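Glucose-6-phosphate 1-dehydrogenase (Kluyveromyces lactis, PDB 7E6I) catalyses the NADP+-dependent oxidation of glucose 6-phosphate to 6-phosphogluconolactone, probably the rate-limiting entry into the oxidative pentose phosphate pathway. Local coordinates at residues D182-K187 / L247-L252; Q216-E221 / V334-K339; I285-Y290 / T315-G320; K339-G344 / K459-G464. One frame throughout, in Å; residues are numbered along the deposited sequence.

Contact 1 lies near the centre of the chain, where the substrate-binding loop 182-187 packs on helix 236-254; no direct hydrogen bond crosses between the two segments, which apolar packing and a water link, while polar groups of the loop turn to the sugar phosphate. Contacts 2 and 3 are neighbouring strand pairs of one mixed sheet, parallel in 216-221 / 334-339 and antiparallel in 285-290 / 315-320, held by ladders of backbone hydrogen bonds, the second broken at one end by a bulge. Contact 4 is less buried and joins the loop after strand 333-338 to the end of edge strand 459-462. Lys339 belongs to contacts 2 and 4, and the ligand touches contacts 1, 2 and 4 but not contact 3.

Contact 1. Residues D182-K187 / L247-L252; sequences DHYLGK and LQVLTL. With BG6 (6-O-phosphono-beta-D-glucopyranose), chain B.
Gln248 reaches from helix 236-254 to the loop 182-187. CB lies against Leu185 CD2; CG, placed anti to the carbonyl carbon (chi1 -80°), comes 3.5 Å from Asp182 OD2. A bend at chi2 then turns the amide across Leu185, whose two methyls both touch OE1, with CD2 at 3.7 Å from Gln248 OE1. The amide's polar atoms are satisfied further out, OE1 by Lys270 and NE2 by Glu435, and a water that donates to Asp182 OD2 at 2.7 Å accepts only weakly from Gln248 NE2. An alanine in place of Gln248 would probably leave Lys270 and Glu435 without these mates and open a gap beside the Leu185 methyls. The loop is the glucose 6-phosphate-binding turn after strand 178-181, opened by an Asx turn in which Asp182 OD1 accepts from Tyr184 N at 3.2 Å; the same oxygen bonds His245, the proton acceptor by similarity. A carboxylate suits this double task. His183 NE2 donates almost straight (168°) to O3P of the sugar phosphate at 2.7 Å, and Lys187 NZ binds that same O3P at 2.6 Å. Elsewhere in the contact, Val249 CG2 meets the edge of the Tyr184 ring at CD2, 4.3 Å away, and Leu252 CD1 packs on Leu185 CD2.

Contact 2. Residues Q216-E221 / V334-K339; sequences QVVFKE and VMRAGK. With BG6 (6-O-phosphono-beta-D-glucopyranose), chain B.
From Gln216 to Lys220 one strand runs parallel to 334-338, axes 4.8 Å apart and directions 2° from each other, and five backbone hydrogen bonds pass between the two segments, from Val217 N to Val334 O at one end to Glu221 N to Gly338 O at the other. On the face bearing Gln216 and Val218, Arg336 stretches out from CG to NE and grips Gln216 side-on: NE and NH2 both donate to OE1, NE at 2.8 Å from Gln216 OE1, with the oxygen in the guanidinium plane. Val218 CG2 lies over one face of that guanidinium, toward its rim, 3.5 Å from Arg336 CZ, so a branched apolar residue suits the flat cation. Arg336 is a probable ligand of a second NADP+, as judged by similarity. On the other face, Phe219 CD1 lies 3.8 Å from Ala337 CB and Val217 CB packs on Met335 CG. Past the strand ends, Glu221 and Lys339 lie side by side in a salt bridge, OE1 to NZ at 2.8 Å. Each also holds the sugar: Glu221 OE2 accepts from O4 and Lys339 NZ donates to O3. Helix 236-254 covers the face of Phe219, Met335 and Ala337, helix 471-476 packs on Gln216, Val334 and Arg336, and strand 345-352 continues the sheet beyond 216-220.

Contact 3. Residues I285-Y290 / T315-G320; sequences ILIGQY and TFAAIG
A classic beta bulge marks the start of strand 316-321 in its antiparallel pairing with 285-291: Thr315 and Phe316 both face Gly288, whose carbonyl oxygen accepts from two backbone nitrogens. Thr315 N reaches Gly288 O at 2.9 Å in the carbonyl plane, whereas Phe316 N comes from above that plane, 43° out of it. Gly288 N returns a bond to Phe316 O, and Leu286 and Ala318 form the next hydrogen-bonded pair, Ala318 N to Leu286 O being 2.8 Å. With no side chain at Gly288, the backbone lies close to Phe316, whose ring turns its edge to Gly288 N and Leu286 O. The Leu286 side chain crosses that of Phe316 obliquely, CD1 4.1 Å from Phe316 CE1, while Leu286 CB touches Ala318 CB. On the other face, Ile287 CD1 rests 3.7 Å from Ala317 CB, where a small residue suits the approach of helix 236-254. Ile285 lies alongside Ile319, with Ile285 CD1 3.9 Å from Ile319 CG2. Thr315 OG1 is bonded to Tyr461 OH, accepts weakly from Tyr290 N and meets the Tyr290 ring edge, 3.5 Å from Tyr290 CD2. Two residues facing one across an antiparallel pair define the classic bulge, here in strands lying between 333-338 and 459-462.

Contact 4. Residues K339-G344 / K459-G464; sequences KALNEG and KIYPYG. With BG6 (6-O-phosphono-beta-D-glucopyranose), chain B.
Tyr461 OH donates to the carbonyl oxygen of Lys339 at 2.6 Å, the shortest polar bond between the loop 339-344 and the segment 459-464. The acceptor lies in the plane of the tyrosine ring, off its edge. The same hydroxyl is bonded to Thr315 OG1, so one phenol joins the loop to the start of strand 316-321. The Tyr461 CG atom stands between the backbone N and the carbonyl carbon (chi1 64°), and the ring crosses Leu341 at about a right angle, Tyr461 CE2 lying 3.7 Å from Leu341 CD2. A phenylalanine in place of Tyr461 would probably leave the Lys339 carbonyl and Thr315 OG1 without the hydroxyl that joins them.

A second bond is formed by the backbone: Gly464 N donates to Ala340 O at 2.8 Å, nearly straight at the hydrogen (172°) but from above the carbonyl plane. Ala340 CB stands over the centre of the Tyr463 ring in a CH-pi contact, 3.9 Å from the ring centroid. A methyl suits this position, being compact enough to sit over the ring centre with C-H bonds toward the pi face; the ring's far end is held by Glu226 through OH. Gly464 has a positive phi at which a side chain would be jammed against the preceding carbonyl, which suits glycine, and Gly464 O lies 3.2 Å from Asn342 CB. Asn342 OD1 in turn accepts from Lys220. The grip of Tyr461 on the backbone of the sugar-binding lysine is consistent with a second-shell role in the glucose 6-phosphate site, where the loop between strands 333-338 and 345-352 meets the end of strand 459-462.

Contact 1. Residues D182-K187 / L247-L252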
# COMPACT_ATOMS: atom_id res chain seq x y z
N ASP A 182 -3.55 -2.03 -3.16
CA ASP A 182 -2.30 -1.43 -2.67
C ASP A 182 -2.27 -1.76 -1.18
O ASP A 182 -3.12 -1.29 -0.42
CB ASP A 182 -2.30 0.08 -2.93
CG ASP A 182 -0.99 0.75 -2.54
OD1 ASP A 182 -0.47 0.49 -1.42
OD2 ASP A 182 -0.50 1.57 -3.35
N HIS A 183 -1.31 -2.60 -0.76
CA HIS A 183 -1.44 -3.17 0.58
C HIS A 183 -1.26 -2.13 1.69
O HIS A 183 -1.69 -2.37 2.81
CB HIS A 183 -0.48 -4.35 0.77
CG HIS A 183 0.93 -3.96 1.09
ND1 HIS A 183 1.87 -3.67 0.11
CD2 HIS A 183 1.58 -3.85 2.28
CE1 HIS A 183 3.02 -3.37 0.69
NE2 HIS A 183 2.88 -3.48 2.00
N TYR A 184 -0.67 -0.96 1.39
CA TYR A 184 -0.60 0.09 2.40
C TYR A 184 -1.98 0.49 2.91
O TYR A 184 -2.15 0.80 4.10
CB TYR A 184 0.12 1.32 1.85
CG TYR A 184 1.60 1.28 2.12
CD1 TYR A 184 2.34 0.12 1.85
CD2 TYR A 184 2.26 2.38 2.66
CE1 TYR A 184 3.71 0.07 2.10
CE2 TYR A 184 3.61 2.35 2.91
CZ TYR A 184 4.34 1.20 2.63
OH TYR A 184 5.69 1.17 2.89
N LEU A 185 -2.99 0.47 2.03
CA LEU A 185 -4.36 0.78 2.39
C LEU A 185 -4.95 -0.20 3.39
O LEU A 185 -6.06 0.04 3.88
CB LEU A 185 -5.22 0.83 1.12
CG LEU A 185 -4.84 1.91 0.11
CD1 LEU A 185 -5.85 1.98 -1.02
CD2 LEU A 185 -4.73 3.25 0.80
N GLY A 186 -4.25 -1.28 3.74
CA GLY A 186 -4.72 -2.16 4.78
C GLY A 186 -3.99 -2.04 6.10
O GLY A 186 -4.31 -2.76 7.05
N LYS A 187 -3.00 -1.14 6.17
CA LYS A 187 -2.23 -0.94 7.39
C LYS A 187 -3.03 -0.13 8.40
O LYS A 187 -3.69 0.85 8.05
CB LYS A 187 -0.92 -0.22 7.09
CG LYS A 187 0.07 -1.04 6.26
CD LYS A 187 1.38 -0.29 6.08
CE LYS A 187 2.29 -1.02 5.11
NZ LYS A 187 3.17 -2.04 5.77
N LEU A 247 1.98 7.68 -2.68
CA LEU A 247 0.95 8.54 -3.26
C LEU A 247 -0.40 8.27 -2.61
O LEU A 247 -1.17 9.21 -2.36
CB LEU A 247 0.87 8.33 -4.77
CG LEU A 247 -0.09 9.28 -5.49
CD1 LEU A 247 0.25 10.73 -5.16
CD2 LEU A 247 -0.08 9.05 -7.00
N GLN A 248 -0.70 7.01 -2.33
CA GLN A 248 -1.95 6.67 -1.64
C GLN A 248 -2.05 7.41 -0.31
O GLN A 248 -3.05 8.09 -0.04
CB GLN A 248 -2.03 5.16 -1.41
CG GLN A 248 -2.48 4.36 -2.62
CD GLN A 248 -3.90 4.69 -3.05
OE1 GLN A 248 -4.67 5.27 -2.29
NE2 GLN A 248 -4.25 4.32 -4.27
N VAL A 249 -1.02 7.29 0.53
CA VAL A 249 -0.99 7.99 1.81
C VAL A 249 -1.23 9.48 1.61
O VAL A 249 -2.05 10.10 2.31
CB VAL A 249 0.34 7.74 2.53
CG1 VAL A 249 0.49 8.69 3.72
CG2 VAL A 249 0.46 6.28 2.94
N LEU A 250 -0.50 10.09 0.68
CA LEU A 250 -0.58 11.54 0.49
C LEU A 250 -1.99 11.94 0.10
O LEU A 250 -2.52 12.96 0.54
CB LEU A 250 0.42 11.97 -0.59
CG LEU A 250 0.41 13.43 -1.02
CD1 LEU A 250 0.70 14.34 0.20
CD2 LEU A 250 1.42 13.66 -2.15
N THR A 251 -2.61 11.09 -0.69
CA THR A 251 -3.98 11.31 -1.12
C THR A 251 -4.94 11.32 0.07
O THR A 251 -5.82 12.19 0.18
CB THR A 251 -4.27 10.20 -2.15
OG1 THR A 251 -4.35 10.78 -3.45
CG2 THR A 251 -5.45 9.46 -1.87
N LEU A 252 -4.75 10.40 1.02
CA LEU A 252 -5.55 10.40 2.23
C LEU A 252 -5.31 11.64 3.08
O LEU A 252 -6.22 12.06 3.82
CB LEU A 252 -5.26 9.14 3.03
CG LEU A 252 -5.65 7.87 2.29
CD1 LEU A 252 -5.05 6.63 2.96
CD2 LEU A 252 -7.18 7.78 2.22
C1 BG6 B . 6.62 -3.36 -2.10
C2 BG6 B . 7.94 -2.93 -2.74
O1 BG6 B . 5.51 -2.91 -2.77
O5 BG6 B . 6.55 -2.79 -0.71
C3 BG6 B . 9.11 -3.33 -1.92
O2 BG6 B . 8.07 -3.46 -4.07
C4 BG6 B . 9.04 -2.75 -0.55
O3 BG6 B . 10.34 -2.86 -2.53
C5 BG6 B . 7.72 -3.13 0.13
O4 BG6 B . 10.16 -3.21 0.21
C6 BG6 B . 7.50 -2.44 1.45
O6 BG6 B . 6.26 -2.87 1.96
P BG6 B . 6.09 -2.96 3.61
O1P BG6 B . 6.51 -1.58 4.05
O2P BG6 B . 6.99 -4.05 4.13
O3P BG6 B . 4.66 -3.29 4.05
O HOH W 1 -1.70 2.49 -5.62

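Contact 2. Residues Q216-E221 / V334-K339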
# COMPACT_ATOMS: atom_id res chain seq x y z
N GLN A 216 5.28 16.15 4.47
CA GLN A 216 6.28 15.16 4.09
C GLN A 216 5.71 13.76 4.28
O GLN A 216 5.16 13.46 5.35
CB GLN A 216 7.54 15.29 4.95
CG GLN A 216 8.47 16.43 4.59
CD GLN A 216 9.73 16.39 5.44
OE1 GLN A 216 10.66 15.63 5.14
NE2 GLN A 216 9.76 17.18 6.51
N VAL A 217 5.86 12.91 3.26
CA VAL A 217 5.65 11.47 3.39
C VAL A 217 7.00 10.79 3.20
O VAL A 217 7.67 11.04 2.20
CB VAL A 217 4.62 10.94 2.37
CG1 VAL A 217 4.36 9.48 2.62
CG2 VAL A 217 3.32 11.72 2.46
N VAL A 218 7.40 9.95 4.14
CA VAL A 218 8.78 9.50 4.26
C VAL A 218 8.83 7.98 4.31
O VAL A 218 8.11 7.36 5.11
CB VAL A 218 9.46 10.09 5.51
CG1 VAL A 218 10.86 9.54 5.64
CG2 VAL A 218 9.47 11.63 5.44
N PHE A 219 9.68 7.39 3.46
CA PHE A 219 9.87 5.94 3.39
C PHE A 219 11.36 5.66 3.45
O PHE A 219 12.12 6.16 2.61
CB PHE A 219 9.26 5.38 2.10
CG PHE A 219 9.58 3.92 1.82
CD1 PHE A 219 10.78 3.54 1.24
CD2 PHE A 219 8.63 2.94 2.07
CE1 PHE A 219 11.05 2.20 0.94
CE2 PHE A 219 8.89 1.61 1.78
CZ PHE A 219 10.10 1.24 1.21
N LYS A 220 11.77 4.88 4.43
CA LYS A 220 13.17 4.52 4.60
C LYS A 220 13.24 3.03 4.80
O LYS A 220 12.48 2.46 5.59
CB LYS A 220 13.79 5.23 5.80
CG LYS A 220 14.14 6.69 5.59
CD LYS A 220 14.55 7.31 6.90
CE LYS A 220 16.01 7.75 6.89
NZ LYS A 220 16.39 8.46 8.16
N GLU A 221 14.15 2.39 4.07
CA GLU A 221 14.50 1.01 4.36
C GLU A 221 16.01 0.90 4.56
O GLU A 221 16.78 1.63 3.92
CB GLU A 221 14.04 0.08 3.25
CG GLU A 221 12.64 -0.46 3.47
CD GLU A 221 12.11 -1.16 2.24
OE1 GLU A 221 12.81 -1.13 1.19
OE2 GLU A 221 10.98 -1.72 2.31
N VAL A 334 6.58 17.19 -0.11
CA VAL A 334 7.69 16.34 -0.50
C VAL A 334 7.35 14.89 -0.20
O VAL A 334 6.89 14.56 0.90
CB VAL A 334 9.00 16.74 0.21
CG1 VAL A 334 10.10 15.72 -0.09
CG2 VAL A 334 9.44 18.13 -0.22
N MET A 335 7.57 14.02 -1.18
CA MET A 335 7.61 12.58 -0.96
C MET A 335 9.05 12.15 -1.14
O MET A 335 9.70 12.53 -2.11
CB MET A 335 6.71 11.84 -1.95
CG MET A 335 5.24 11.79 -1.54
SD MET A 335 4.24 10.82 -2.70
CE MET A 335 5.53 10.15 -3.74
N ARG A 336 9.55 11.36 -0.20
CA ARG A 336 10.93 10.91 -0.29
C ARG A 336 11.02 9.46 0.15
O ARG A 336 10.47 9.08 1.19
CB ARG A 336 11.88 11.81 0.52
CG ARG A 336 11.59 11.95 2.02
CD ARG A 336 12.47 13.07 2.58
NE ARG A 336 12.13 13.56 3.92
CZ ARG A 336 12.63 13.06 5.05
NH1 ARG A 336 13.49 12.05 4.98
NH2 ARG A 336 12.31 13.56 6.24
N ALA A 337 11.70 8.64 -0.65
CA ALA A 337 11.80 7.21 -0.43
C ALA A 337 13.22 6.75 -0.77
O ALA A 337 13.79 7.19 -1.78
CB ALA A 337 10.80 6.44 -1.28
N GLY A 338 13.77 5.86 0.06
CA GLY A 338 15.09 5.32 -0.20
C GLY A 338 15.27 3.93 0.37
O GLY A 338 14.69 3.57 1.40
N LYS A 339 16.07 3.13 -0.33
CA LYS A 339 16.58 1.87 0.16
C LYS A 339 18.02 2.08 0.60
O LYS A 339 18.68 3.04 0.20
CB LYS A 339 16.51 0.79 -0.92
CG LYS A 339 15.21 -0.04 -0.88
CD LYS A 339 14.59 -0.25 -2.26
CE LYS A 339 13.94 -1.62 -2.42
NZ LYS A 339 12.85 -1.92 -1.46
C1 BG6 B . 6.62 -3.36 -2.10
C2 BG6 B . 7.94 -2.93 -2.74
O1 BG6 B . 5.51 -2.91 -2.77
O5 BG6 B . 6.55 -2.79 -0.71
C3 BG6 B . 9.11 -3.33 -1.92
O2 BG6 B . 8.07 -3.46 -4.07
C4 BG6 B . 9.04 -2.75 -0.55
O3 BG6 B . 10.34 -2.86 -2.53
C5 BG6 B . 7.72 -3.13 0.13
O4 BG6 B . 10.16 -3.21 0.21
C6 BG6 B . 7.50 -2.44 1.45
O6 BG6 B . 6.26 -2.87 1.96
P BG6 B . 6.09 -2.96 3.61
O1P BG6 B . 6.51 -1.58 4.05
O2P BG6 B . 6.99 -4.05 4.13
O3P BG6 B . 4.66 -3.29 4.05
O HOH W 2 15.63 11.29 7.44

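Contact 3. Residues I285-Y290 / T315-G320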
# COMPACT_ATOMS: atom_id res chain seq x y z
N ILE A 285 13.71 17.87 -7.79
CA ILE A 285 13.94 16.44 -7.59
C ILE A 285 15.32 16.21 -7.00
O ILE A 285 16.26 16.98 -7.22
CB ILE A 285 13.78 15.73 -8.95
CG1 ILE A 285 12.52 14.89 -8.92
CG2 ILE A 285 15.02 14.94 -9.39
CD1 ILE A 285 11.42 15.56 -9.67
N LEU A 286 15.44 15.15 -6.20
CA LEU A 286 16.71 14.75 -5.60
C LEU A 286 16.82 13.24 -5.76
O LEU A 286 16.04 12.49 -5.17
CB LEU A 286 16.78 15.15 -4.13
CG LEU A 286 18.15 15.48 -3.54
CD1 LEU A 286 18.43 14.65 -2.28
CD2 LEU A 286 19.26 15.27 -4.55
N ILE A 287 17.78 12.80 -6.55
CA ILE A 287 17.84 11.45 -7.08
C ILE A 287 19.17 10.83 -6.68
O ILE A 287 20.22 11.48 -6.80
CB ILE A 287 17.62 11.49 -8.61
CG1 ILE A 287 16.33 10.76 -8.96
CG2 ILE A 287 18.80 11.12 -9.43
CD1 ILE A 287 15.16 11.46 -8.36
N GLY A 288 19.14 9.62 -6.14
CA GLY A 288 20.33 9.01 -5.58
C GLY A 288 20.37 7.51 -5.83
O GLY A 288 19.34 6.87 -6.04
N GLN A 289 21.59 6.97 -5.85
CA GLN A 289 21.86 5.55 -6.02
C GLN A 289 22.87 5.14 -4.96
O GLN A 289 23.81 5.89 -4.68
CB GLN A 289 22.41 5.23 -7.44
CG GLN A 289 22.60 3.75 -7.73
CD GLN A 289 23.32 3.50 -9.06
OE1 GLN A 289 24.54 3.29 -9.10
NE2 GLN A 289 22.56 3.53 -10.15
N TYR A 290 22.69 3.99 -4.34
CA TYR A 290 23.50 3.70 -3.17
C TYR A 290 24.85 3.10 -3.57
O TYR A 290 24.92 2.18 -4.39
CB TYR A 290 22.77 2.82 -2.15
CG TYR A 290 22.53 1.36 -2.47
CD1 TYR A 290 23.47 0.39 -2.14
CD2 TYR A 290 21.31 0.95 -3.02
CE1 TYR A 290 23.22 -0.97 -2.40
CE2 TYR A 290 21.05 -0.39 -3.28
CZ TYR A 290 22.00 -1.34 -2.98
OH TYR A 290 21.72 -2.66 -3.23
N THR A 315 17.72 4.49 -6.51
CA THR A 315 17.31 3.79 -5.30
C THR A 315 16.89 4.73 -4.18
O THR A 315 16.40 4.28 -3.14
CB THR A 315 18.44 2.85 -4.81
OG1 THR A 315 19.56 3.63 -4.38
CG2 THR A 315 18.89 1.94 -5.94
N PHE A 316 17.06 6.04 -4.37
CA PHE A 316 16.54 7.06 -3.47
C PHE A 316 16.01 8.20 -4.31
O PHE A 316 16.71 8.67 -5.21
CB PHE A 316 17.61 7.60 -2.51
CG PHE A 316 17.14 8.77 -1.69
CD1 PHE A 316 17.05 10.04 -2.22
CD2 PHE A 316 16.77 8.59 -0.37
CE1 PHE A 316 16.59 11.09 -1.48
CE2 PHE A 316 16.32 9.63 0.37
CZ PHE A 316 16.22 10.89 -0.19
N ALA A 317 14.81 8.69 -3.98
CA ALA A 317 14.26 9.86 -4.64
C ALA A 317 13.50 10.73 -3.65
O ALA A 317 12.74 10.23 -2.82
CB ALA A 317 13.31 9.47 -5.79
N ALA A 318 13.70 12.04 -3.76
CA ALA A 318 12.86 13.03 -3.11
C ALA A 318 12.23 13.87 -4.21
O ALA A 318 12.93 14.29 -5.13
CB ALA A 318 13.66 13.90 -2.13
N ILE A 319 10.91 14.06 -4.15
CA ILE A 319 10.17 14.75 -5.20
C ILE A 319 9.28 15.81 -4.58
O ILE A 319 8.58 15.53 -3.60
CB ILE A 319 9.32 13.78 -6.04
CG1 ILE A 319 10.16 12.64 -6.62
CG2 ILE A 319 8.59 14.54 -7.13
CD1 ILE A 319 9.30 11.46 -7.16
N GLY A 320 9.28 17.00 -5.15
CA GLY A 320 8.39 18.06 -4.70
C GLY A 320 7.08 18.01 -5.47
O GLY A 320 7.05 17.72 -6.66

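Contact 4. Residues K339-G344 / K459-G464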
# COMPACT_ATOMS: atom_id res chain seq x y z
N LYS A 339 16.07 3.13 -0.33
CA LYS A 339 16.58 1.87 0.16
C LYS A 339 18.02 2.08 0.60
O LYS A 339 18.68 3.04 0.20
CB LYS A 339 16.51 0.79 -0.92
CG LYS A 339 15.21 -0.04 -0.88
CD LYS A 339 14.59 -0.25 -2.26
CE LYS A 339 13.94 -1.62 -2.42
NZ LYS A 339 12.85 -1.92 -1.46
N ALA A 340 18.50 1.18 1.46
CA ALA A 340 19.90 1.17 1.91
C ALA A 340 20.25 2.45 2.68
O ALA A 340 21.34 3.01 2.52
CB ALA A 340 20.87 0.95 0.74
N LEU A 341 19.32 2.91 3.50
CA LEU A 341 19.57 4.01 4.41
C LEU A 341 19.83 3.42 5.81
O LEU A 341 20.03 2.21 5.96
CB LEU A 341 18.38 4.98 4.38
CG LEU A 341 18.01 5.50 2.99
CD1 LEU A 341 16.61 6.13 2.99
CD2 LEU A 341 19.05 6.50 2.48
N ASN A 342 19.77 4.27 6.83
CA ASN A 342 20.15 3.93 8.20
C ASN A 342 19.05 3.29 9.03
O ASN A 342 19.32 2.88 10.17
CB ASN A 342 20.60 5.19 8.92
CG ASN A 342 19.45 6.15 9.16
OD1 ASN A 342 18.80 6.60 8.22
ND2 ASN A 342 19.17 6.44 10.42
N GLU A 343 17.81 3.21 8.54
CA GLU A 343 16.73 2.67 9.37
C GLU A 343 15.55 2.33 8.49
O GLU A 343 15.46 2.77 7.34
CB GLU A 343 16.30 3.66 10.46
CG GLU A 343 15.85 4.98 9.88
CD GLU A 343 15.39 5.98 10.91
OE1 GLU A 343 14.89 5.55 11.97
OE2 GLU A 343 15.54 7.19 10.66
N GLY A 344 14.62 1.55 9.05
CA GLY A 344 13.36 1.26 8.40
C GLY A 344 12.25 2.05 9.07
O GLY A 344 12.09 2.01 10.29
N LYS A 459 23.07 10.82 -7.96
CA LYS A 459 24.19 11.01 -7.07
C LYS A 459 24.36 9.77 -6.19
O LYS A 459 23.38 9.11 -5.83
CB LYS A 459 23.98 12.27 -6.24
CG LYS A 459 23.81 12.03 -4.77
CD LYS A 459 23.60 13.35 -4.00
CE LYS A 459 22.75 14.36 -4.78
NZ LYS A 459 22.46 15.56 -3.93
N ILE A 460 25.61 9.42 -5.89
CA ILE A 460 25.91 8.22 -5.12
C ILE A 460 25.86 8.54 -3.64
O ILE A 460 26.25 9.63 -3.21
CB ILE A 460 27.29 7.65 -5.52
CG1 ILE A 460 27.31 7.38 -7.03
CG2 ILE A 460 27.59 6.36 -4.78
CD1 ILE A 460 26.43 6.20 -7.42
N TYR A 461 25.35 7.60 -2.83
CA TYR A 461 25.31 7.80 -1.39
C TYR A 461 25.70 6.48 -0.73
O TYR A 461 25.35 5.41 -1.25
CB TYR A 461 23.93 8.27 -0.86
CG TYR A 461 22.78 7.30 -1.05
CD1 TYR A 461 22.06 7.28 -2.23
CD2 TYR A 461 22.42 6.42 -0.05
CE1 TYR A 461 21.01 6.40 -2.42
CE2 TYR A 461 21.37 5.54 -0.22
CZ TYR A 461 20.67 5.53 -1.42
OH TYR A 461 19.61 4.66 -1.61
N PRO A 462 26.43 6.52 0.37
CA PRO A 462 26.92 5.27 0.96
C PRO A 462 25.79 4.48 1.59
O PRO A 462 24.91 5.04 2.26
CB PRO A 462 27.93 5.73 2.01
CG PRO A 462 27.51 7.13 2.34
CD PRO A 462 26.91 7.71 1.09
N TYR A 463 25.81 3.17 1.36
CA TYR A 463 24.90 2.27 2.03
C TYR A 463 24.89 2.56 3.52
O TYR A 463 25.94 2.62 4.15
CB TYR A 463 25.35 0.83 1.76
CG TYR A 463 24.38 -0.31 2.03
CD1 TYR A 463 23.84 -0.54 3.30
CD2 TYR A 463 24.09 -1.24 1.03
CE1 TYR A 463 22.99 -1.63 3.54
CE2 TYR A 463 23.24 -2.32 1.26
CZ TYR A 463 22.70 -2.52 2.50
OH TYR A 463 21.86 -3.60 2.71
N GLY A 464 23.69 2.82 4.06
CA GLY A 464 23.50 2.94 5.49
C GLY A 464 23.46 4.35 6.00
O GLY A 464 23.21 4.55 7.20
C1 BG6 B . 6.62 -3.36 -2.10
C2 BG6 B . 7.94 -2.93 -2.74
O1 BG6 B . 5.51 -2.91 -2.77
O5 BG6 B . 6.55 -2.79 -0.71
C3 BG6 B . 9.11 -3.33 -1.92
O2 BG6 B . 8.07 -3.46 -4.07
C4 BG6 B . 9.04 -2.75 -0.55
O3 BG6 B . 10.34 -2.86 -2.53
C5 BG6 B . 7.72 -3.13 0.13
O4 BG6 B . 10.16 -3.21 0.21
C6 BG6 B . 7.50 -2.44 1.45
O6 BG6 B . 6.26 -2.87 1.96
P BG6 B . 6.09 -2.96 3.61
O1P BG6 B . 6.51 -1.58 4.05
O2P BG6 B . 6.99 -4.05 4.13
O3P BG6 B . 4.66 -3.29 4.05